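Phthiocerol/phenolphthiocerol synthesis polyketide synthase type I PpsC (Mycobacterium tuberculosis, PDB 5NJI) is a type I polyketide synthase whose dehydratase domain, captured with C12:1-CoA bound, probably removes water from beta-hydroxyacyl intermediates during phthiocerol and phenolphthiocerol synthesis. Local coordinates at residues Q192-L197 with A207-P212; Q124-T129 with W136-T141; G237-A242 with G284-A289. The protein carries 1 engineered substitution. All blocks are in the same frame, centred on the assembly; numbering follows the deposited sequence.

Contact 1 (Q192-L197 with A207-P212)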
loop_
_atom_site.group_PDB
_atom_site.type_symbol
_atom_site.label_atom_id
_atom_site.label_comp_id
_atom_site.label_asym_id
_atom_site.label_seq_id
_atom_site.Cartn_x
_atom_site.Cartn_y
_atom_site.Cartn_z
ATOM N N GLN A 192 -3.692 -13.048 -1.746
ATOM C CA GLN A 192 -4.764 -13.673 -0.972
ATOM C C GLN A 192 -4.234 -14.085 0.401
ATOM O O GLN A 192 -4.120 -15.266 0.751
ATOM C CB GLN A 192 -5.342 -14.852 -1.743
ATOM C CG GLN A 192 -6.173 -14.429 -2.964
ATOM C CD GLN A 192 -6.538 -15.601 -3.860
ATOM O OE1 GLN A 192 -6.543 -16.744 -3.414
ATOM N NE2 GLN A 192 -6.821 -15.325 -5.138
ATOM N N GLY A 193 -3.930 -13.065 1.193
ATOM C CA GLY A 193 -3.332 -13.240 2.498
ATOM C C GLY A 193 -4.271 -13.215 3.680
ATOM O O GLY A 193 -3.823 -13.461 4.795
ATOM N N ILE A 194 -5.551 -12.946 3.488
ATOM C CA ILE A 194 -6.491 -13.014 4.599
ATOM C C ILE A 194 -6.915 -14.469 4.768
ATOM O O ILE A 194 -7.512 -15.063 3.866
ATOM C CB ILE A 194 -7.686 -12.085 4.364
ATOM C CG1 ILE A 194 -7.199 -10.633 4.493
ATOM C CG2 ILE A 194 -8.776 -12.355 5.374
ATOM C CD1 ILE A 194 -8.235 -9.590 4.283
ATOM N N VAL A 195 -6.593 -15.051 5.920
ATOM C CA VAL A 195 -6.875 -16.462 6.166
ATOM C C VAL A 195 -7.832 -16.671 7.321
ATOM O O VAL A 195 -8.294 -17.804 7.522
ATOM C CB VAL A 195 -5.582 -17.279 6.381
ATOM C CG1 VAL A 195 -4.787 -17.263 5.115
ATOM C CG2 VAL A 195 -4.757 -16.749 7.540
ATOM N N GLY A 196 -8.158 -15.631 8.060
ATOM C CA GLY A 196 -9.241 -15.682 9.025
ATOM C C GLY A 196 -9.824 -14.298 9.144
ATOM O O GLY A 196 -9.125 -13.300 8.961
ATOM N N LEU A 197 -11.115 -14.232 9.449
ATOM C CA LEU A 197 -11.810 -12.966 9.345
ATOM C C LEU A 197 -12.970 -12.947 10.326
ATOM O O LEU A 197 -13.619 -13.972 10.535
ATOM C CB LEU A 197 -12.275 -12.766 7.897
ATOM C CG LEU A 197 -12.801 -11.417 7.437
ATOM C CD1 LEU A 197 -11.779 -10.310 7.691
ATOM C CD2 LEU A 197 -13.128 -11.507 5.966
ATOM N N ALA A 207 -8.722 -9.436 11.025
ATOM C CA ALA A 207 -8.264 -10.490 10.139
ATOM C C ALA A 207 -6.976 -11.122 10.650
ATOM O O ALA A 207 -6.076 -10.438 11.142
ATOM C CB ALA A 207 -8.030 -9.956 8.722
ATOM N N GLN A 208 -6.879 -12.430 10.483
ATOM C CA GLN A 208 -5.614 -13.128 10.565
ATOM C C GLN A 208 -4.997 -13.113 9.177
ATOM O O GLN A 208 -5.671 -13.479 8.216
ATOM C CB GLN A 208 -5.830 -14.572 11.033
ATOM C CG GLN A 208 -4.563 -15.356 11.344
ATOM C CD GLN A 208 -4.028 -15.074 12.733
ATOM O OE1 GLN A 208 -4.774 -14.684 13.629
ATOM N NE2 GLN A 208 -2.730 -15.268 12.918
ATOM N N VAL A 209 -3.728 -12.706 9.077
ATOM C CA VAL A 209 -3.089 -12.497 7.782
ATOM C C VAL A 209 -1.782 -13.263 7.689
ATOM O O VAL A 209 -1.136 -13.588 8.684
ATOM C CB VAL A 209 -2.866 -10.998 7.479
ATOM C CG1 VAL A 209 -4.211 -10.278 7.451
ATOM C CG2 VAL A 209 -1.890 -10.345 8.443
ATOM N N ARG A 210 -1.400 -13.565 6.450
ATOM C CA ARG A 210 -0.154 -14.247 6.169
ATOM C C ARG A 210 0.307 -13.774 4.803
ATOM O O ARG A 210 -0.505 -13.361 3.974
ATOM C CB ARG A 210 -0.319 -15.763 6.161
ATOM C CG ARG A 210 -0.973 -16.262 4.895
ATOM C CD ARG A 210 -1.306 -17.732 4.972
ATOM N NE ARG A 210 -0.110 -18.567 4.969
ATOM C CZ ARG A 210 0.527 -18.941 3.862
ATOM N NH1 ARG A 210 0.088 -18.545 2.672
ATOM N NH2 ARG A 210 1.607 -19.706 3.939
ATOM N N LEU A 211 1.608 -13.808 4.587
ATOM C CA LEU A 211 2.162 -13.426 3.309
ATOM C C LEU A 211 2.305 -14.668 2.439
ATOM O O LEU A 211 3.063 -15.575 2.808
ATOM C CB LEU A 211 3.504 -12.766 3.505
ATOM C CG LEU A 211 4.136 -12.154 2.266
ATOM C CD1 LEU A 211 3.263 -10.992 1.731
ATOM C CD2 LEU A 211 5.531 -11.661 2.565
ATOM N N PRO A 212 1.578 -14.779 1.322
ATOM C CA PRO A 212 1.716 -15.976 0.489
ATOM C C PRO A 212 3.136 -16.132 -0.024
ATOM O O PRO A 212 3.866 -15.163 -0.219
ATOM C CB PRO A 212 0.720 -15.738 -0.651
ATOM C CG PRO A 212 -0.298 -14.814 -0.080
ATOM C CD PRO A 212 0.492 -13.911 0.830
HETATM O O HOH W 1 -2.665 -17.329 1.516
#

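Contact 2 (Q124-T129 with W136-T141)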
loop_
_atom_site.group_PDB
_atom_site.type_symbol
_atom_site.label_atom_id
_atom_site.label_comp_id
_atom_site.label_asym_id
_atom_site.label_seq_id
_atom_site.Cartn_x
_atom_site.Cartn_y
_atom_site.Cartn_z
ATOM N N GLN A 124 9.718 15.483 -0.992
ATOM C CA GLN A 124 8.565 15.359 -1.866
ATOM C C GLN A 124 8.930 14.384 -2.969
ATOM O O GLN A 124 9.970 14.539 -3.620
ATOM C CB GLN A 124 8.144 16.713 -2.479
ATOM C CG GLN A 124 7.920 17.824 -1.470
ATOM C CD GLN A 124 6.595 17.700 -0.748
ATOM O OE1 GLN A 124 5.741 16.896 -1.125
ATOM N NE2 GLN A 124 6.417 18.498 0.296
ATOM N N VAL A 125 8.079 13.393 -3.179
ATOM C CA VAL A 125 8.310 12.350 -4.167
ATOM C C VAL A 125 7.209 12.438 -5.209
ATOM O O VAL A 125 6.043 12.661 -4.874
ATOM C CB VAL A 125 8.339 10.964 -3.492
ATOM C CG1 VAL A 125 8.440 9.844 -4.522
ATOM C CG2 VAL A 125 9.483 10.872 -2.511
ATOM N N GLU A 126 7.574 12.275 -6.478
ATOM C CA GLU A 126 6.597 12.234 -7.562
ATOM C C GLU A 126 6.905 11.014 -8.413
ATOM O O GLU A 126 8.074 10.712 -8.674
ATOM C CB GLU A 126 6.602 13.533 -8.390
ATOM C CG GLU A 126 5.469 13.650 -9.399
ATOM C CD GLU A 126 5.142 15.096 -9.748
ATOM O OE1 GLU A 126 5.654 16.014 -9.064
ATOM O OE2 GLU A 126 4.368 15.308 -10.708
ATOM N N ILE A 127 5.858 10.283 -8.801
ATOM C CA ILE A 127 5.995 9.022 -9.518
ATOM C C ILE A 127 5.239 9.139 -10.830
ATOM O O ILE A 127 4.031 9.394 -10.835
ATOM C CB ILE A 127 5.473 7.842 -8.685
ATOM C CG1 ILE A 127 6.322 7.708 -7.429
ATOM C CG2 ILE A 127 5.494 6.546 -9.503
ATOM C CD1 ILE A 127 5.718 6.798 -6.396
ATOM N N ARG A 128 5.963 9.012 -11.900
ATOM C CA ARG A 128 5.456 9.166 -13.233
ATOM C C ARG A 128 5.744 7.922 -14.138
ATOM O O ARG A 128 6.527 7.165 -13.747
ATOM C CB ARG A 128 6.181 10.366 -13.924
ATOM C CG ARG A 128 6.074 11.698 -13.230
ATOM C CD ARG A 128 7.045 12.780 -13.797
ATOM N NE ARG A 128 6.810 14.110 -13.353
ATOM C CZ ARG A 128 7.419 14.710 -12.277
ATOM N NH1 ARG A 128 8.366 14.009 -11.556
ATOM N NH2 ARG A 128 7.077 16.036 -11.927
ATOM N N THR A 129 5.088 7.821 -15.300
ATOM C CA THR A 129 5.461 6.841 -16.351
ATOM C C THR A 129 5.911 7.707 -17.614
ATOM O O THR A 129 5.341 8.769 -17.808
ATOM C CB THR A 129 4.353 5.860 -16.747
ATOM O OG1 THR A 129 3.209 6.584 -17.109
ATOM C CG2 THR A 129 4.057 4.774 -15.617
ATOM N N TRP A 136 5.659 12.772 -19.877
ATOM C CA TRP A 136 5.434 11.987 -18.667
ATOM C C TRP A 136 4.009 12.194 -18.167
ATOM O O TRP A 136 3.406 13.246 -18.386
ATOM C CB TRP A 136 6.438 12.356 -17.547
ATOM C CG TRP A 136 7.875 12.038 -17.861
ATOM C CD1 TRP A 136 8.556 10.878 -17.580
ATOM C CD2 TRP A 136 8.805 12.900 -18.531
ATOM N NE1 TRP A 136 9.863 10.981 -18.035
ATOM C CE2 TRP A 136 10.029 12.211 -18.624
ATOM C CE3 TRP A 136 8.714 14.196 -19.049
ATOM C CZ2 TRP A 136 11.158 12.776 -19.222
ATOM C CZ3 TRP A 136 9.834 14.753 -19.650
ATOM C CH2 TRP A 136 11.041 14.044 -19.726
ATOM N N THR A 137 3.481 11.170 -17.483
ATOM C CA THR A 137 2.186 11.209 -16.805
ATOM C C THR A 137 2.416 10.971 -15.317
ATOM O O THR A 137 3.108 10.018 -14.960
ATOM C CB THR A 137 1.252 10.111 -17.329
ATOM O OG1 THR A 137 0.953 10.334 -18.705
ATOM C CG2 THR A 137 -0.051 10.035 -16.526
ATOM N N THR A 138 1.813 11.795 -14.462
ATOM C CA THR A 138 1.977 11.658 -13.013
ATOM C C THR A 138 0.947 10.690 -12.435
ATOM O O THR A 138 -0.257 10.864 -12.639
ATOM C CB THR A 138 1.844 13.016 -12.327
ATOM O OG1 THR A 138 2.890 13.892 -12.786
ATOM C CG2 THR A 138 1.946 12.871 -10.822
ATOM N N HIS A 139 1.420 9.683 -11.700
ATOM C CA HIS A 139 0.528 8.702 -11.098
ATOM C C HIS A 139 0.333 8.908 -9.617
ATOM O O HIS A 139 -0.745 8.605 -9.101
ATOM C CB HIS A 139 1.054 7.285 -11.348
ATOM C CG HIS A 139 1.024 6.913 -12.789
ATOM N ND1 HIS A 139 -0.133 6.534 -13.432
ATOM C CD2 HIS A 139 1.996 6.924 -13.731
ATOM C CE1 HIS A 139 0.126 6.319 -14.710
ATOM N NE2 HIS A 139 1.413 6.541 -14.915
ATOM N N ALA A 140 1.339 9.404 -8.910
ATOM C CA ALA A 140 1.239 9.569 -7.475
ATOM C C ALA A 140 2.231 10.629 -7.044
ATOM O O ALA A 140 3.258 10.833 -7.684
ATOM C CB ALA A 140 1.506 8.254 -6.732
ATOM N N THR A 141 1.906 11.292 -5.941
ATOM C CA THR A 141 2.805 12.203 -5.259
ATOM C C THR A 141 2.792 11.850 -3.787
ATOM O O THR A 141 1.789 11.344 -3.279
ATOM C CB THR A 141 2.395 13.668 -5.429
ATOM O OG1 THR A 141 1.051 13.844 -4.967
ATOM C CG2 THR A 141 2.481 14.077 -6.869
HETATM O O HOH W 2 4.103 14.354 -15.260
#

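Contact 3 (G237-A242 with G284-A289). With 8Z2 (~{S}-[2-[3-[[(2~{R})-4-[[[(2~{R},3~{S},4~{R},5~{R})-5-(6-aminopurin-9-yl)-4-oxidanyl-3-phosphonooxy-oxolan-2-yl]methoxy-oxidanyl-phosphoryl]oxy-oxidanyl-phosphoryl]oxy-3,3-dimethyl-2-oxidanyl-butanoyl]amino]propanoylamino]ethyl] (~{E})-dodec-2-enethioate), chain B.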
loop_
_atom_site.group_PDB
_atom_site.type_symbol
_atom_site.label_atom_id
_atom_site.label_comp_id
_atom_site.label_asym_id
_atom_site.label_seq_id
_atom_site.Cartn_x
_atom_site.Cartn_y
_atom_site.Cartn_z
ATOM N N GLY A 237 -12.636 -4.253 3.526
ATOM C CA GLY A 237 -13.724 -4.845 2.776
ATOM C C GLY A 237 -14.684 -5.658 3.611
ATOM O O GLY A 237 -15.753 -6.021 3.111
ATOM N N ALA A 238 -14.329 -5.964 4.851
ATOM C CA ALA A 238 -15.191 -6.749 5.725
ATOM C C ALA A 238 -15.876 -5.906 6.784
ATOM O O ALA A 238 -16.624 -6.455 7.596
ATOM C CB ALA A 238 -14.394 -7.867 6.395
ATOM N N THR A 239 -15.654 -4.594 6.798
ATOM C CA THR A 239 -16.329 -3.738 7.762
ATOM C C THR A 239 -17.822 -3.643 7.449
ATOM O O THR A 239 -18.274 -3.924 6.343
ATOM C CB THR A 239 -15.735 -2.331 7.760
ATOM O OG1 THR A 239 -15.833 -1.787 6.442
ATOM C CG2 THR A 239 -14.275 -2.360 8.242
ATOM N N ARG A 240 -18.591 -3.216 8.454
ATOM C CA ARG A 240 -20.020 -3.016 8.238
ATOM C C ARG A 240 -20.274 -2.021 7.113
ATOM O O ARG A 240 -21.149 -2.239 6.269
ATOM C CB ARG A 240 -20.697 -2.547 9.524
ATOM C CG ARG A 240 -22.224 -2.442 9.385
ATOM C CD ARG A 240 -22.941 -2.644 10.711
ATOM N NE ARG A 240 -22.372 -1.831 11.780
ATOM C CZ ARG A 240 -22.954 -1.627 12.956
ATOM N NH1 ARG A 240 -24.135 -2.166 13.224
ATOM N NH2 ARG A 240 -22.354 -0.874 13.866
ATOM N N THR A 241 -19.523 -0.917 7.081
ATOM C CA THR A 241 -19.701 0.056 6.011
ATOM C C THR A 241 -19.499 -0.596 4.650
ATOM O O THR A 241 -20.259 -0.346 3.707
ATOM C CB THR A 241 -18.727 1.219 6.207
ATOM O OG1 THR A 241 -19.007 1.859 7.447
ATOM C CG2 THR A 241 -18.853 2.246 5.099
ATOM N N ALA A 242 -18.492 -1.458 4.536
ATOM C CA ALA A 242 -18.206 -2.085 3.254
ATOM C C ALA A 242 -19.285 -3.081 2.857
ATOM O O ALA A 242 -19.673 -3.144 1.688
ATOM C CB ALA A 242 -16.851 -2.785 3.299
ATOM N N GLY A 284 -9.163 -3.220 10.899
ATOM C CA GLY A 284 -9.539 -2.121 10.025
ATOM C C GLY A 284 -10.911 -1.579 10.362
ATOM O O GLY A 284 -11.834 -2.337 10.666
ATOM N N SER A 285 -11.034 -0.251 10.311
ATOM C CA SER A 285 -12.303 0.436 10.493
ATOM C C SER A 285 -12.527 1.367 9.316
ATOM O O SER A 285 -11.582 1.946 8.772
ATOM C CB SER A 285 -12.349 1.225 11.820
ATOM O OG SER A 285 -11.337 2.205 11.867
ATOM N N LEU A 286 -13.790 1.493 8.919
ATOM C CA LEU A 286 -14.174 2.258 7.748
ATOM C C LEU A 286 -15.411 3.078 8.066
ATOM O O LEU A 286 -16.334 2.585 8.724
ATOM C CB LEU A 286 -14.443 1.320 6.577
ATOM C CG LEU A 286 -14.613 1.887 5.169
ATOM C CD1 LEU A 286 -13.298 2.416 4.637
ATOM C CD2 LEU A 286 -15.119 0.823 4.257
ATOM N N ALA A 287 -15.404 4.341 7.636
ATOM C CA ALA A 287 -16.523 5.257 7.799
ATOM C C ALA A 287 -16.799 5.969 6.477
ATOM O O ALA A 287 -15.891 6.202 5.668
ATOM C CB ALA A 287 -16.235 6.300 8.903
ATOM N N ALA A 288 -18.067 6.295 6.244
ATOM C CA ALA A 288 -18.430 7.147 5.124
ATOM C C ALA A 288 -18.008 8.587 5.377
ATOM O O ALA A 288 -18.063 9.087 6.509
ATOM C CB ALA A 288 -19.939 7.086 4.872
ATOM N N ALA A 289 -17.608 9.258 4.300
ATOM C CA ALA A 289 -17.242 10.670 4.302
ATOM C C ALA A 289 -17.898 11.254 3.048
ATOM O O ALA A 289 -17.286 11.396 1.989
ATOM C CB ALA A 289 -15.730 10.872 4.319
HETATM C C2 8Z2 B . -3.067 17.557 -6.973
HETATM C C4 8Z2 B . -4.799 16.907 -8.408
HETATM C C5 8Z2 B . -4.270 17.633 -9.365
HETATM C C6 8Z2 B . -3.181 18.331 -9.160
HETATM C C8 8Z2 B . -6.013 16.753 -10.178
HETATM C C10 8Z2 B . -13.264 -2.029 -0.019
HETATM C C11 8Z2 B . -14.276 -1.358 0.819
HETATM C C12 8Z2 B . -15.542 -1.191 0.069
HETATM N N9 8Z2 B . -5.850 16.312 -8.934
HETATM N N7 8Z2 B . -5.001 17.511 -10.443
HETATM N N3 8Z2 B . -4.218 16.851 -7.197
HETATM N N1 8Z2 B . -2.558 18.323 -7.981
HETATM N N6 8Z2 B . -2.773 19.009 -10.204
HETATM C "C1'" 8Z2 B . -6.432 15.462 -7.705
HETATM C "C2'" 8Z2 B . -7.185 16.535 -7.016
HETATM O "O2'" 8Z2 B . -6.727 16.269 -5.697
HETATM C "C3'" 8Z2 B . -8.713 16.190 -7.411
HETATM O "O3'" 8Z2 B . -9.517 17.393 -7.242
HETATM C "C4'" 8Z2 B . -8.663 14.702 -6.653
HETATM O "O4'" 8Z2 B . -7.393 14.235 -7.305
HETATM C "C5'" 8Z2 B . -9.662 13.564 -6.794
HETATM O "O5'" 8Z2 B . -9.804 13.033 -8.057
HETATM P P1 8Z2 B . -10.183 13.753 -9.291
HETATM O O11 8Z2 B . -8.842 14.130 -9.723
HETATM O O12 8Z2 B . -10.875 15.059 -9.146
HETATM O O6 8Z2 B . -10.982 12.776 -10.440
HETATM P P2 8Z2 B . -10.201 12.272 -11.759
HETATM O O21 8Z2 B . -8.857 13.069 -12.038
HETATM O O22 8Z2 B . -10.727 12.128 -13.055
HETATM O O7 8Z2 B . -9.943 10.781 -11.142
HETATM C CPA 8Z2 B . -10.526 10.167 -9.980
HETATM C CPB 8Z2 B . -9.869 8.761 -9.942
HETATM C CP8 8Z2 B . -8.347 8.985 -9.918
HETATM C CP7 8Z2 B . -10.284 7.970 -8.744
HETATM C CP9 8Z2 B . -10.270 8.008 -11.206
HETATM O OP3 8Z2 B . -8.093 9.709 -8.780
HETATM C CP6 8Z2 B . -7.498 7.686 -9.913
HETATM O OP2 8Z2 B . -7.590 6.949 -10.826
HETATM N NP2 8Z2 B . -6.570 7.557 -8.976
HETATM C CP5 8Z2 B . -5.637 6.461 -8.843
HETATM C CP4 8Z2 B . -6.207 5.416 -7.903
HETATM C CP3 8Z2 B . -5.188 4.258 -7.799
HETATM O OP1 8Z2 B . -4.408 4.073 -8.669
HETATM N NP1 8Z2 B . -5.234 3.491 -6.737
HETATM C CP2 8Z2 B . -4.309 2.420 -6.519
HETATM C CP1 8Z2 B . -4.635 1.228 -7.346
HETATM S S 8Z2 B . -6.203 0.470 -6.819
HETATM P P3 8Z2 B . -9.032 18.738 -8.269
HETATM O O31 8Z2 B . -8.756 17.949 -9.737
HETATM O O32 8Z2 B . -7.771 19.319 -8.052
HETATM O O33 8Z2 B . -9.961 19.840 -8.541
HETATM C CA1 8Z2 B . -5.800 -0.203 -5.501
HETATM C CA2 8Z2 B . -6.874 -0.973 -4.826
HETATM O OA1 8Z2 B . -4.743 -0.199 -4.954
HETATM C CA3 8Z2 B . -6.554 -1.598 -3.526
HETATM C CA4 8Z2 B . -7.640 -2.320 -2.841
HETATM C CA5 8Z2 B . -7.299 -2.703 -1.423
HETATM C CA6 8Z2 B . -8.487 -3.386 -0.765
HETATM C CA7 8Z2 B . -9.565 -2.360 -0.343
HETATM C CA8 8Z2 B . -10.923 -2.994 -0.121
HETATM C CA9 8Z2 B . -11.937 -2.094 0.637
HETATM O O HOH W 3 -18.142 0.267 9.413
#

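Contact 1 (Q192-L197 with A207-P212)
Val-195 and Gly-196 both turn their backbone N-H groups to one acceptor, Gln-208 O. The first bond is the shorter and straighter, with Val-195 N 2.9 Å from Gln-208 O and an angle of 167° at the hydrogen. In the second, Gly-196 N lies 3.3 Å from Gln-208 O. Two further backbone bonds flank this pair: Gln-208 N to Gly-196 O at 2.8 Å, and Arg-210 N to Gly-193 O at 2.9 Å. The tightly packed side of the contact is apolar and buried. There Leu-197 CD1 rests 3.9 Å from Ala-207 CB, and Ile-194 touches Ala-207 through CG2 and Val-209 through CG1. Helices 173-182 and 226-234 pack on this face. The other side is open to solvent. Val-195 and Arg-210 cross there at about a right angle, though Val-195 CG1 still comes within 3.5 Å of Arg-210 CD. A bend at chi3 (-69°) turns the guanidinium so that NH1 donates to a water lying at its edge, in plane. That water also donates to Gln-192 O, so it links the two segments at their open end. Gln-208 leads its amide away from the hairpin, where OE1 bonds to Arg-281. The two-to-one pairing at Gln-208 is a classic beta bulge, set in an antiparallel hairpin of the double hotdog fold of polyketide synthase dehydratases.

Contact 2 (Q124-T129 with W136-T141)
Arg-128 lies side by side with Thr-138, both rising from the same face of the sheet, and its tip meets the carboxylate of Glu-126. Its CB sits 3.3 Å from Thr-137 O. CG is anti to the carbonyl carbon (chi1 -58°) and comes within 3.9 Å of Thr-138 OG1. The chain then runs extended, and CD packs 3.8 Å from Trp-136 CB. NE gives a weak bond to a water, which donates a firmer one to Thr-138 OG1. At the tip the two terminal nitrogens diverge. NH1 bonds to Thr-115 OG1 on the adjoining strand 110-118. NH2 is 3.1 Å from Glu-126 OE2, a salt bridge of charge alone, because the carboxylate lies over one face of the guanidinium and no N-H points at the oxygen. The same OE2 takes a hydrogen bond from Thr-138 OG1 at 2.9 Å, on its anti lone pair. This carboxylate oxygen is thus held by both a hydroxyl and a charge.

On the face that carries Thr-129, the edge of the His-139 ring meets that side chain, the two crossing at about a right angle. His-139 NE2 and Thr-129 OG1 are hydrogen-bonded at 2.8 Å, and either may donate. ND1 of the same ring bonds to Gln-102 O, which helps fix the ring's rotation. Along the backbone, His-139 N donates to Ile-127 O at 2.8 Å, and Ala-140 N makes a weak bond to the same oxygen. Tyr-73 of helix 70-84 touches Ile-127, His-139 and Ala-140. The hairpin of strands 122-130 and 136-146 thus carries a classic bulge at His-139 and Ala-140.

Contact 3 (G237-A242 with G284-A289)
Leu-286 carries most of the apolar packing, reaching from its strand into the start of helix 240-246. Its CG is anti to the backbone N (chi1 -169°), which directs the branch toward the helix. CD2 then lies 4.1 Å from Ala-242 CB and equally near Thr-241 CG2. Thr-239 and Thr-241 each cross the leucine at about a right angle. A separate van der Waals contact sets methyl against backbone, with Thr-239 CG2 3.4 Å from Gly-284 O.

The polar link between the segments runs through a water. It accepts from Thr-241 N and donates to Leu-286 O, at 3.0 Å from each. Thr-239 is the N-cap of the helix. Its OG1 accepts from Ala-242 N at 3.3 Å and is also hydrogen-bonded to Leu-236 O. This gives the hydroxyl two partners although it lies against Leu-286, with OG1 3.4 Å from CB of that residue.

The bound acyl-CoA adds a further set of contacts, all with the fatty chain. Ala-242 CB is 3.8 Å from the terminal carbon C12 of the ligand, and Gly-237 N is 3.7 Å from its CA9. This turn therefore lines the far end of the acyl pocket. Strand 281-289 is flanked by strand 205-209 on one edge and by strand 292-300 on the other. Helix 240-246 lies against this part of the sheet, and Leu-293 of strand 292-300 touches both Thr-241 and Leu-286.

Overall arrangement
From the N terminus, contact 2 closes first, as a short hairpin of strands 122-130 and 136-146. Contact 1 then closes a second hairpin, of strands 194-200 and 205-209. Contact 3 comes last and closes a longer loop, bringing strand 281-289 back to the turn that leads into helix 240-246. The three follow one another in series; none nests or crosses. Contacts 1 and 3 touch, with Leu-197 CD1 3.8 Å from Ala-238 CB, and strands 205-209 and 281-289 are neighbours. Contact 2 lies across the domain, its nearest atoms about 20 Å from contact 1. The ligand runs between contacts 2 and 3, with its adenine toward contact 2 and its acyl tail at contact 3.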